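Local coordinates for protein PA1221 (Pseudomonas aeruginosa, PDB 4DG8) that belongs to the ANL superfamily of AMP-binding enzymes, carries a phosphopantetheine attachment region and binds adenosine monophosphate, at residues S87-T92 and P145-P150; C462-T465 and D469-P472. One frame throughout, in Å; residues are numbered along the deposited sequence.

Interaction 1. Residues S87-T92 and P145-P150; sequences SRESIT and PVRHLP
The capping box that opens helix 88-99 lies beside a surface salt bridge, where Glu89 of the first helical turn meets Arg147 and Val146 of the loop leaving strand 143-145. Glu89 OE1 and Arg147 NH2 are 3.3 Å apart, and the hydrogen bond within this pair is weak, with an N-H...O angle of only 123°. The carboxylate and guanidinium planes are inclined by 40°, and Glu89 CG stands 3.6 Å above the guanidinium plane, displaced toward its rim. The acid therefore sits partly over the cation instead of facing its N-H groups squarely. A bend at chi2 of Glu89 (79°) folds the carboxylate back toward the helix start, where Ser87 OG gives OE1 a second, weak bond. Arg147 reaches in with an extended chain from CG to NE, and its NH1 is held more firmly by Cys131 O. Beside the charged pair, Val146 CG1 is 4.2 Å from Glu89 CB, while the Val146 backbone bonds to Asp130. Ser87 OG accepts from Ser90 N, and Ser90 OG from Ser87 N, each at 3.1 Å, so each serine hydroxyl takes the backbone N-H of the other at the start of the turn that carries Glu89. Such reciprocal bonding defines the capping box, which here starts the helix of a beta-alpha-beta crossover between the parallel strands 79-83 and 103-106.

Interaction 2. Residues C462-T465 and D469-P472; sequences CAWT and DASP
Ser471 OG is hydrogen-bonded to Gln473 NE2 at the start of helix 473-478, while the backbone of the same serine lies against the indole of Trp464. With OG anti to the backbone N (chi1 -178°), the hydroxyl stays farther from the indole than CB, which is 4.1 Å from Trp464 CZ2. No hydrogen bond joins residues 462-465 to 469-472; the contact is made by the indole and by what the loop lays across it. The six-membered part of the ring meets the peptide between Ala470 and Ser471: Trp464 CH2 is 3.6 Å from Ser471 N and 3.7 Å from Ala470 C. Ala470 O lies over a face of the indole, and Ala470 CB reaches the outer end of the ring at 3.8 Å from Trp464 CZ3. Toward the pyrrole part the loop continues with Pro472, whose CD is 4.0 Å from Trp464 NE1. This carbon stands 3.9 Å above the ring plane, shifted toward the rim, on the same side as Ala470 O. The loop thus follows the length of the indole, with methyl, peptide and proline CD succeeding one another along it. Ile444 of strand 444-454 and Arg490 of strand 487-490 also touch the indole, and Pro472 continues onto Cys488 and Phe438. Trp464 belongs to the middle strand of a three-stranded sheet, between the antiparallel 444-454 and the parallel 487-490, and the loop lying against it leads into helix 473-478, with helix 431-439 reached through Phe438.

The two contacts share no helix or strand: their centres are about 43 Å apart, and their nearest atoms about 33 Å. Interaction 1 is a surface contact at the edge of a seven-stranded sheet, where the outermost strand 143-145 runs into its loop, and its main link is a salt bridge whose hydrogen bond is bent and weak, with little apolar contact. Interaction 2 is partly buried, lies nearer the C-terminal end of the modelled chain on a smaller three-stranded sheet, and relies on an aromatic ring meeting backbone, methyl and proline. Interaction 1 joins parts well separated in sequence, whereas interaction 2 folds a loop back onto the strand just before it.

Interaction 1. Residues S87-T92 and P145-P150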
# COMPACT_ATOMS: atom_id res chain seq x y z
N SER A 87 -13.28 -10.52 0.99
CA SER A 87 -14.26 -11.46 1.51
C SER A 87 -13.61 -12.18 2.69
O SER A 87 -12.39 -12.12 2.86
CB SER A 87 -14.65 -12.48 0.44
OG SER A 87 -13.55 -13.33 0.14
N ARG A 88 -14.42 -12.86 3.49
CA ARG A 88 -13.87 -13.67 4.57
C ARG A 88 -12.92 -14.73 3.99
O ARG A 88 -11.87 -15.05 4.58
CB ARG A 88 -15.00 -14.30 5.41
CG ARG A 88 -15.99 -15.14 4.62
CD ARG A 88 -17.00 -15.78 5.54
NE ARG A 88 -17.94 -14.79 6.09
CZ ARG A 88 -18.88 -15.07 6.98
NH1 ARG A 88 -19.04 -16.31 7.43
NH2 ARG A 88 -19.68 -14.10 7.41
N GLU A 89 -13.25 -15.25 2.81
CA GLU A 89 -12.35 -16.17 2.11
C GLU A 89 -10.95 -15.59 1.81
O GLU A 89 -9.95 -16.26 2.05
CB GLU A 89 -12.96 -16.68 0.80
CG GLU A 89 -14.09 -17.68 0.97
CD GLU A 89 -15.40 -17.03 1.33
OE1 GLU A 89 -15.53 -15.79 1.15
OE2 GLU A 89 -16.31 -17.75 1.79
N SER A 90 -10.87 -14.38 1.28
CA SER A 90 -9.54 -13.86 0.92
C SER A 90 -8.66 -13.62 2.17
O SER A 90 -7.47 -13.97 2.19
CB SER A 90 -9.63 -12.64 -0.02
OG SER A 90 -10.42 -11.61 0.53
N ILE A 91 -9.27 -13.07 3.22
CA ILE A 91 -8.63 -12.89 4.52
C ILE A 91 -8.09 -14.23 5.08
O ILE A 91 -6.94 -14.33 5.53
CB ILE A 91 -9.63 -12.28 5.55
CG1 ILE A 91 -10.18 -10.93 5.07
CG2 ILE A 91 -8.98 -12.17 6.94
CD1 ILE A 91 -9.12 -9.87 4.81
N THR A 92 -8.95 -15.25 5.05
CA THR A 92 -8.53 -16.59 5.43
C THR A 92 -7.35 -17.09 4.58
O THR A 92 -6.42 -17.74 5.09
CB THR A 92 -9.72 -17.57 5.32
OG1 THR A 92 -10.84 -17.02 6.03
CG2 THR A 92 -9.37 -18.94 5.89
N PRO A 145 -9.87 -22.74 -7.57
CA PRO A 145 -11.06 -22.15 -6.93
C PRO A 145 -10.98 -22.39 -5.43
O PRO A 145 -10.85 -23.53 -4.99
CB PRO A 145 -12.21 -22.96 -7.53
CG PRO A 145 -11.60 -24.30 -7.87
CD PRO A 145 -10.16 -24.03 -8.22
N VAL A 146 -11.11 -21.34 -4.64
CA VAL A 146 -10.81 -21.48 -3.23
C VAL A 146 -11.95 -22.18 -2.47
O VAL A 146 -11.72 -22.81 -1.45
CB VAL A 146 -10.43 -20.14 -2.57
CG1 VAL A 146 -11.69 -19.36 -2.17
CG2 VAL A 146 -9.53 -20.38 -1.38
N ARG A 147 -13.16 -22.09 -3.00
CA ARG A 147 -14.31 -22.72 -2.37
C ARG A 147 -14.40 -24.19 -2.77
O ARG A 147 -15.14 -24.98 -2.17
CB ARG A 147 -15.60 -21.97 -2.75
CG ARG A 147 -15.74 -20.63 -2.04
CD ARG A 147 -16.90 -19.78 -2.56
NE ARG A 147 -16.79 -18.41 -2.06
CZ ARG A 147 -15.96 -17.50 -2.57
NH1 ARG A 147 -15.20 -17.81 -3.61
NH2 ARG A 147 -15.90 -16.28 -2.05
N HIS A 148 -13.69 -24.54 -3.83
CA HIS A 148 -13.74 -25.90 -4.36
C HIS A 148 -12.57 -26.86 -4.09
O HIS A 148 -12.47 -27.91 -4.72
CB HIS A 148 -14.29 -25.93 -5.79
CG HIS A 148 -15.72 -25.50 -5.86
ND1 HIS A 148 -16.11 -24.18 -5.86
CD2 HIS A 148 -16.87 -26.22 -5.86
CE1 HIS A 148 -17.43 -24.10 -5.89
NE2 HIS A 148 -17.91 -25.33 -5.89
N LEU A 149 -11.66 -26.47 -3.20
CA LEU A 149 -10.48 -27.28 -2.88
C LEU A 149 -10.77 -28.64 -2.23
O LEU A 149 -11.74 -28.79 -1.48
CB LEU A 149 -9.52 -26.50 -1.98
CG LEU A 149 -9.11 -25.12 -2.50
CD1 LEU A 149 -8.20 -24.44 -1.51
CD2 LEU A 149 -8.44 -25.24 -3.85
N PRO A 150 -9.91 -29.62 -2.53
CA PRO A 150 -9.98 -30.98 -1.97
C PRO A 150 -9.41 -31.06 -0.56
O PRO A 150 -8.57 -30.24 -0.17
CB PRO A 150 -9.11 -31.78 -2.94
CG PRO A 150 -8.09 -30.81 -3.40
CD PRO A 150 -8.79 -29.48 -3.47

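Interaction 2. Residues C462-T465 and D469-P472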
# COMPACT_ATOMS: atom_id res chain seq x y z
N CYS A 462 -2.64 11.53 -22.25
CA CYS A 462 -1.49 11.40 -23.15
C CYS A 462 -1.63 12.24 -24.42
O CYS A 462 -2.52 11.99 -25.24
CB CYS A 462 -1.28 9.94 -23.55
SG CYS A 462 -0.15 9.74 -24.96
N ALA A 463 -0.75 13.23 -24.58
CA ALA A 463 -0.69 14.03 -25.80
C ALA A 463 0.49 13.58 -26.66
O ALA A 463 1.57 13.31 -26.13
CB ALA A 463 -0.57 15.51 -25.46
N TRP A 464 0.31 13.48 -27.97
CA TRP A 464 1.41 13.03 -28.81
C TRP A 464 1.46 13.71 -30.17
O TRP A 464 0.45 14.24 -30.64
CB TRP A 464 1.41 11.50 -28.95
CG TRP A 464 0.15 10.92 -29.53
CD1 TRP A 464 -0.99 10.58 -28.86
CD2 TRP A 464 -0.08 10.57 -30.90
NE1 TRP A 464 -1.92 10.06 -29.73
CE2 TRP A 464 -1.38 10.04 -30.99
CE3 TRP A 464 0.69 10.67 -32.07
CZ2 TRP A 464 -1.94 9.61 -32.19
CZ3 TRP A 464 0.14 10.24 -33.27
CH2 TRP A 464 -1.16 9.71 -33.32
N THR A 465 2.65 13.71 -30.78
CA THR A 465 2.83 14.25 -32.12
C THR A 465 3.39 13.14 -33.00
O THR A 465 4.17 12.31 -32.53
CB THR A 465 3.82 15.43 -32.15
OG1 THR A 465 5.11 14.99 -31.70
CG2 THR A 465 3.33 16.58 -31.27
N ASP A 469 -2.26 8.29 -38.29
CA ASP A 469 -2.73 6.92 -38.06
C ASP A 469 -1.94 6.19 -36.96
O ASP A 469 -2.07 4.97 -36.78
CB ASP A 469 -2.75 6.10 -39.37
CG ASP A 469 -1.42 6.14 -40.11
OD1 ASP A 469 -0.39 6.52 -39.50
OD2 ASP A 469 -1.40 5.79 -41.31
N ALA A 470 -1.10 6.94 -36.25
CA ALA A 470 -0.10 6.40 -35.33
C ALA A 470 -0.54 6.13 -33.88
O ALA A 470 0.30 5.88 -33.01
CB ALA A 470 1.16 7.27 -35.34
N SER A 471 -1.84 6.23 -33.59
CA SER A 471 -2.35 6.01 -32.23
C SER A 471 -1.81 4.73 -31.58
O SER A 471 -1.87 3.64 -32.17
CB SER A 471 -3.89 6.00 -32.23
OG SER A 471 -4.40 5.84 -30.91
N PRO A 472 -1.30 4.85 -30.34
CA PRO A 472 -0.61 3.78 -29.61
C PRO A 472 -1.53 2.77 -28.91
O PRO A 472 -1.37 2.53 -27.71
CB PRO A 472 0.18 4.56 -28.55
CG PRO A 472 -0.70 5.73 -28.25
CD PRO A 472 -1.34 6.10 -29.57